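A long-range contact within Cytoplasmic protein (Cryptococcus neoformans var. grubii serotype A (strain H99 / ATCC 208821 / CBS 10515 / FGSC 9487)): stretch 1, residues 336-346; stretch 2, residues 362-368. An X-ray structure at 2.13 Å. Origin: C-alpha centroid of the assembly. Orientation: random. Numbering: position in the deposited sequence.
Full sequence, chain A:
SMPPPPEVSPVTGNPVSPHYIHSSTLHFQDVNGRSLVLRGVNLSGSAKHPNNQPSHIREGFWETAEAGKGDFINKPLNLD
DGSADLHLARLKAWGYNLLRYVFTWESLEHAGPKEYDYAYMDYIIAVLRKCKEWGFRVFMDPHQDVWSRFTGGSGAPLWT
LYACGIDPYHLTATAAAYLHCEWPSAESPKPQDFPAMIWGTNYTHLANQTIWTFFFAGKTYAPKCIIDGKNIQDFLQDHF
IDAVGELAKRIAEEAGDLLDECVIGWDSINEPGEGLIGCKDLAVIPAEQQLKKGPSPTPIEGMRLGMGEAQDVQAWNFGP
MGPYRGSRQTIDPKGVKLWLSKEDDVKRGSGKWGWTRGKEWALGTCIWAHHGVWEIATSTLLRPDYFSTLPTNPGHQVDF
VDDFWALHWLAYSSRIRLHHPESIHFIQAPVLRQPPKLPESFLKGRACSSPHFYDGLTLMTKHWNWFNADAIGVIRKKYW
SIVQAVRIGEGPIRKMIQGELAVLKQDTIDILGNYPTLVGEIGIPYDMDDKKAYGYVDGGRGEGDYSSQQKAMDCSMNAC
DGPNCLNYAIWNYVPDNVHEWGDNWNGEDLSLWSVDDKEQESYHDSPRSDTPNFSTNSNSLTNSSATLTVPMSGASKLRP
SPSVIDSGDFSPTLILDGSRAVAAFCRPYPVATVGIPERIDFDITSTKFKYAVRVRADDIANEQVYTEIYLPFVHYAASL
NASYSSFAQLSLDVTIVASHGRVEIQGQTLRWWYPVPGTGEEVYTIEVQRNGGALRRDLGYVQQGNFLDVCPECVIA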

ATOM      1  N   VAL A 336       5.405  24.183  25.519  1.00 19.49           N
ATOM      2  CA  VAL A 336       4.563  22.998  25.440  1.00 19.96           C
ATOM      3  C   VAL A 336       5.432  21.797  25.103  1.00 22.48           C
ATOM      4  O   VAL A 336       6.312  21.865  24.236  1.00 25.35           O
ATOM      5  CB  VAL A 336       3.445  23.196  24.404  1.00 20.65           C
ATOM      6  CG1 VAL A 336       2.750  21.891  24.123  1.00 23.04           C
ATOM      7  CG2 VAL A 336       2.448  24.253  24.895  1.00 22.85           C
ATOM      8  N   LYS A 337       5.200  20.691  25.802  1.00 24.76           N
ATOM      9  CA  LYS A 337       5.999  19.484  25.657  1.00 22.96           C
ATOM     10  C   LYS A 337       5.164  18.366  25.056  1.00 22.01           C
ATOM     11  O   LYS A 337       3.961  18.261  25.311  1.00 21.08           O
ATOM     12  CB  LYS A 337       6.559  19.037  27.009  1.00 25.78           C
ATOM     13  CG  LYS A 337       7.530  20.036  27.608  1.00 31.14           C
ATOM     14  CD  LYS A 337       7.998  19.619  28.985  1.00 39.30           C
ATOM     15  CE  LYS A 337       8.898  20.694  29.584  1.00 47.03           C
ATOM     16  NZ  LYS A 337       9.179  20.468  31.034  1.00 51.31           N
ATOM     17  N   LEU A 338       5.821  17.531  24.248  1.00 20.04           N
ATOM     18  CA  LEU A 338       5.128  16.409  23.625  1.00 18.65           C
ATOM     19  C   LEU A 338       4.707  15.369  24.653  1.00 16.22           C
ATOM     20  O   LEU A 338       3.732  14.640  24.443  1.00 17.34           O
ATOM     21  CB  LEU A 338       6.031  15.758  22.576  1.00 18.79           C
ATOM     22  CG  LEU A 338       5.510  14.460  21.962  1.00 19.18           C
ATOM     23  CD1 LEU A 338       4.272  14.758  21.118  1.00 19.26           C
ATOM     24  CD2 LEU A 338       6.570  13.756  21.122  1.00 19.72           C
ATOM     25  N   TRP A 339       5.414  15.292  25.765  1.00 15.47           N
ATOM     26  CA  TRP A 339       5.328  14.151  26.658  1.00 17.89           C
ATOM     27  C   TRP A 339       4.226  14.333  27.689  1.00 16.39           C
ATOM     28  O   TRP A 339       4.127  15.385  28.325  1.00 17.76           O
ATOM     29  CB  TRP A 339       6.678  13.943  27.338  1.00 16.63           C
ATOM     30  CG  TRP A 339       7.774  13.965  26.336  1.00 15.48           C
ATOM     31  CD1 TRP A 339       8.643  14.978  26.096  1.00 15.54           C
ATOM     32  CD2 TRP A 339       8.098  12.922  25.407  1.00 15.41           C
ATOM     33  NE1 TRP A 339       9.509  14.628  25.086  1.00 15.51           N
ATOM     34  CE2 TRP A 339       9.184  13.373  24.638  1.00 15.43           C
ATOM     35  CE3 TRP A 339       7.568  11.655  25.152  1.00 17.18           C
ATOM     36  CZ2 TRP A 339       9.757  12.602  23.631  1.00 15.37           C
ATOM     37  CZ3 TRP A 339       8.137  10.884  24.145  1.00 15.28           C
ATOM     38  CH2 TRP A 339       9.216  11.363  23.396  1.00 16.47           C
ATOM     39  N   LEU A 340       3.387  13.309  27.811  1.00 18.79           N
ATOM     40  CA  LEU A 340       2.373  13.239  28.850  1.00 19.37           C
ATOM     41  C   LEU A 340       2.972  13.506  30.222  1.00 19.64           C
ATOM     42  O   LEU A 340       3.938  12.856  30.625  1.00 19.54           O
ATOM     43  CB  LEU A 340       1.759  11.840  28.841  1.00 21.43           C
ATOM     44  CG  LEU A 340       0.386  11.535  28.263  1.00 23.02           C
ATOM     45  CD1 LEU A 340      -0.022  10.143  28.785  1.00 24.02           C
ATOM     46  CD2 LEU A 340      -0.643  12.564  28.597  1.00 22.59           C
ATOM     47  N   SER A 341       2.374  14.439  30.954  1.00 17.93           N
ATOM     48  CA  SER A 341       2.661  14.541  32.379  1.00 21.85           C
ATOM     49  C   SER A 341       2.080  13.337  33.128  1.00 20.51           C
ATOM     50  O   SER A 341       1.193  12.630  32.641  1.00 17.42           O
ATOM     51  CB  SER A 341       2.089  15.831  32.961  1.00 25.26           C
ATOM     52  OG  SER A 341       0.708  15.677  33.241  1.00 28.35           O
ATOM     53  N   LYS A 342       2.607  13.097  34.327  1.00 27.18           N
ATOM     54  CA  LYS A 342       2.117  11.974  35.118  1.00 30.10           C
ATOM     55  C   LYS A 342       0.643  12.133  35.436  1.00 27.40           C
ATOM     56  O   LYS A 342      -0.137  11.181  35.322  1.00 28.70           O
ATOM     57  CB  LYS A 342       2.898  11.861  36.415  1.00 38.65           C
ATOM     58  CG  LYS A 342       4.321  11.488  36.209  1.00 47.45           C
ATOM     59  CD  LYS A 342       5.114  11.802  37.454  1.00 53.05           C
ATOM     60  CE  LYS A 342       6.183  12.844  37.150  1.00 54.43           C
ATOM     61  NZ  LYS A 342       5.645  14.239  37.146  1.00 53.86           N
ATOM     62  N   GLU A 343       0.253  13.327  35.881  1.00 22.18           N
ATOM     63  CA  GLU A 343      -1.146  13.572  36.203  1.00 23.48           C
ATOM     64  C   GLU A 343      -2.023  13.290  34.998  1.00 22.11           C
ATOM     65  O   GLU A 343      -3.103  12.699  35.130  1.00 20.43           O
ATOM     66  CB  GLU A 343      -1.321  15.007  36.692  1.00 28.92           C
ATOM     67  CG  GLU A 343      -0.808  15.199  38.110  1.00 40.39           C
ATOM     68  CD  GLU A 343      -0.267  16.590  38.364  1.00 50.87           C
ATOM     69  OE1 GLU A 343       0.736  16.705  39.104  1.00 54.88           O
ATOM     70  OE2 GLU A 343      -0.852  17.562  37.835  1.00 54.17           O
ATOM     71  N   ASP A 344      -1.555  13.667  33.805  1.00 20.58           N
ATOM     72  CA  ASP A 344      -2.318  13.356  32.604  1.00 21.35           C
ATOM     73  C   ASP A 344      -2.272  11.868  32.283  1.00 16.05           C
ATOM     74  O   ASP A 344      -3.243  11.327  31.748  1.00 16.35           O
ATOM     75  CB  ASP A 344      -1.814  14.193  31.434  1.00 27.70           C
ATOM     76  CG  ASP A 344      -2.233  15.646  31.556  1.00 33.97           C
ATOM     77  OD1 ASP A 344      -3.355  15.889  32.062  1.00 39.11           O
ATOM     78  OD2 ASP A 344      -1.443  16.538  31.170  1.00 33.53           O
ATOM     79  N   ASP A 345      -1.192  11.175  32.638  1.00 15.29           N
ATOM     80  CA  ASP A 345      -1.182   9.729  32.445  1.00 15.21           C
ATOM     81  C   ASP A 345      -2.219   9.061  33.339  1.00 15.20           C
ATOM     82  O   ASP A 345      -2.962   8.176  32.896  1.00 15.14           O
ATOM     83  CB  ASP A 345       0.202   9.155  32.722  1.00 15.23           C
ATOM     84  CG  ASP A 345       0.360   7.736  32.173  1.00 15.22           C
ATOM     85  OD1 ASP A 345      -0.131   7.488  31.041  1.00 15.09           O
ATOM     86  OD2 ASP A 345       0.953   6.876  32.869  1.00 15.15           O
ATOM     87  N   VAL A 346      -2.280   9.470  34.608  1.00 16.03           N
ATOM     88  CA  VAL A 346      -3.287   8.924  35.509  1.00 16.42           C
ATOM     89  C   VAL A 346      -4.675   9.191  34.961  1.00 15.85           C
ATOM     90  O   VAL A 346      -5.543   8.315  34.978  1.00 15.18           O
ATOM     91  CB  VAL A 346      -3.128   9.515  36.922  1.00 19.77           C
ATOM     92  CG1 VAL A 346      -4.255   9.021  37.815  1.00 20.90           C
ATOM     93  CG2 VAL A 346      -1.773   9.176  37.492  1.00 19.49           C
ATOM     94  N   ALA A 362      10.151   7.439  32.852  1.00 22.06           N
ATOM     95  CA  ALA A 362       9.922   8.828  33.220  1.00 20.62           C
ATOM     96  C   ALA A 362       8.883   9.445  32.293  1.00 21.31           C
ATOM     97  O   ALA A 362       8.911   9.242  31.076  1.00 22.29           O
ATOM     98  CB  ALA A 362      11.226   9.616  33.151  1.00 19.58           C
ATOM     99  N   LEU A 363       7.945  10.178  32.879  1.00 21.03           N
ATOM    100  CA  LEU A 363       6.899  10.858  32.138  1.00 21.50           C
ATOM    101  C   LEU A 363       7.137  12.362  32.163  1.00 22.00           C
ATOM    102  O   LEU A 363       7.849  12.892  33.017  1.00 22.56           O
ATOM    103  CB  LEU A 363       5.522  10.524  32.715  1.00 21.65           C
ATOM    104  CG  LEU A 363       5.070   9.078  32.484  1.00 22.85           C
ATOM    105  CD1 LEU A 363       3.841   8.763  33.344  1.00 26.87           C
ATOM    106  CD2 LEU A 363       4.789   8.835  31.023  1.00 22.75           C
ATOM    107  N   GLY A 364       6.547  13.045  31.188  1.00 22.94           N
ATOM    108  CA  GLY A 364       6.636  14.487  31.146  1.00 22.86           C
ATOM    109  C   GLY A 364       7.993  15.031  30.781  1.00 20.99           C
ATOM    110  O   GLY A 364       8.217  16.235  30.920  1.00 19.75           O
ATOM    111  N   THR A 365       8.910  14.181  30.342  1.00 22.02           N
ATOM    112  CA  THR A 365      10.227  14.604  29.895  1.00 22.03           C
ATOM    113  C   THR A 365      10.636  13.666  28.766  1.00 21.61           C
ATOM    114  O   THR A 365      10.017  12.622  28.552  1.00 22.57           O
ATOM    115  CB  THR A 365      11.220  14.609  31.063  1.00 22.23           C
ATOM    116  OG1 THR A 365      12.467  15.169  30.643  1.00 22.00           O
ATOM    117  CG2 THR A 365      11.447  13.216  31.594  1.00 24.00           C
ATOM    118  N   CYS A 366      11.669  14.056  28.022  1.00 19.21           N
ATOM    119  CA  CYS A 366      12.068  13.293  26.846  1.00 18.14           C
ATOM    120  C   CYS A 366      12.563  11.911  27.240  1.00 18.23           C
ATOM    121  O   CYS A 366      13.471  11.774  28.070  1.00 17.75           O
ATOM    122  CB  CYS A 366      13.162  14.030  26.073  1.00 19.02           C
ATOM    123  SG  CYS A 366      13.721  13.163  24.595  1.00 19.60           S
ATOM    124  N   ILE A 367      11.977  10.881  26.621  1.00 19.60           N
ATOM    125  CA  ILE A 367      12.366   9.512  26.926  1.00 20.12           C
ATOM    126  C   ILE A 367      13.754   9.191  26.386  1.00 20.16           C
ATOM    127  O   ILE A 367      14.437   8.311  26.927  1.00 20.31           O
ATOM    128  CB  ILE A 367      11.297   8.539  26.387  1.00 22.43           C
ATOM    129  CG1 ILE A 367      11.462   7.151  27.013  1.00 21.35           C
ATOM    130  CG2 ILE A 367      11.342   8.446  24.865  1.00 23.16           C
ATOM    131  CD1 ILE A 367      11.301   7.145  28.544  1.00 21.31           C
ATOM    132  N   TRP A 368      14.215   9.911  25.356  1.00 18.78           N
ATOM    133  CA  TRP A 368      15.545   9.649  24.807  1.00 15.87           C
ATOM    134  C   TRP A 368      16.628  10.298  25.651  1.00 15.59           C
ATOM    135  O   TRP A 368      17.688   9.702  25.871  1.00 16.15           O
ATOM    136  CB  TRP A 368      15.602  10.126  23.360  1.00 15.47           C
ATOM    137  CG  TRP A 368      14.539   9.453  22.560  1.00 16.11           C
ATOM    138  CD1 TRP A 368      13.524  10.049  21.874  1.00 15.36           C
ATOM    139  CD2 TRP A 368      14.361   8.039  22.395  1.00 15.32           C
ATOM    140  NE1 TRP A 368      12.722   9.093  21.294  1.00 15.28           N
ATOM    141  CE2 TRP A 368      13.225   7.853  21.589  1.00 15.94           C
ATOM    142  CE3 TRP A 368      15.058   6.916  22.850  1.00 15.31           C
ATOM    143  CZ2 TRP A 368      12.778   6.592  21.217  1.00 15.18           C
ATOM    144  CZ3 TRP A 368      14.612   5.671  22.487  1.00 15.24           C
ATOM    145  CH2 TRP A 368      13.484   5.514  21.679  1.00 15.73           C
TER

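Stretch 1 runs as loop from V336 to S341 and enters a helix at K342. Stretch 2 is mostly loop, with a weakly bonded helix beginning near I367. The CA atoms of the two stretches come nearest at S341 and G364, where S341 CA lies 4.2 Å from G364 CA. Next to this point, L340 O sits 2.7 Å from G364 N. G364 has phi/psi of 71/10, and a positive phi by itself favours glycine. An ideal CB on G364 would point away from stretch 1, yet it would still lie 3.6 Å from S341 CA.

S341 is the N-cap of the helix in stretch 1. Its OG accepts a hydrogen bond from D344 N at 3.1 Å, which satisfies an amide that the first turn leaves free. D345 N bonds to S341 O at 2.8 Å as the helix starts. The CA-to-CB bond of S341 points away from stretch 2.

W339 is the largest side chain in the contact and has the most area covered. One face of its ring lies against the backbone from T365 to I367. T365 O is 3.4 Å from W339 CG. C366 CA stands over the five-membered ring, 3.7 Å from its centroid and 27° off the normal, a CH-pi contact. C366 SG is oblique to the six-membered ring, 5.2 Å from that centroid. At the far end of the indole, W339 CH2 meets I367 CG2 at 3.9 Å.

L363 fills the other part of the contact. Its CB lies 3.5 Å from L340 O and 3.8 Å from K342 CG. Its CD1 reaches D345 OD2 at 3.5 Å. That carboxylate is hydrogen-bonded elsewhere in the structure, so its polar needs are met despite the apolar neighbour. K337 adds a peripheral contact, with its CD 3.9 Å from G364 O.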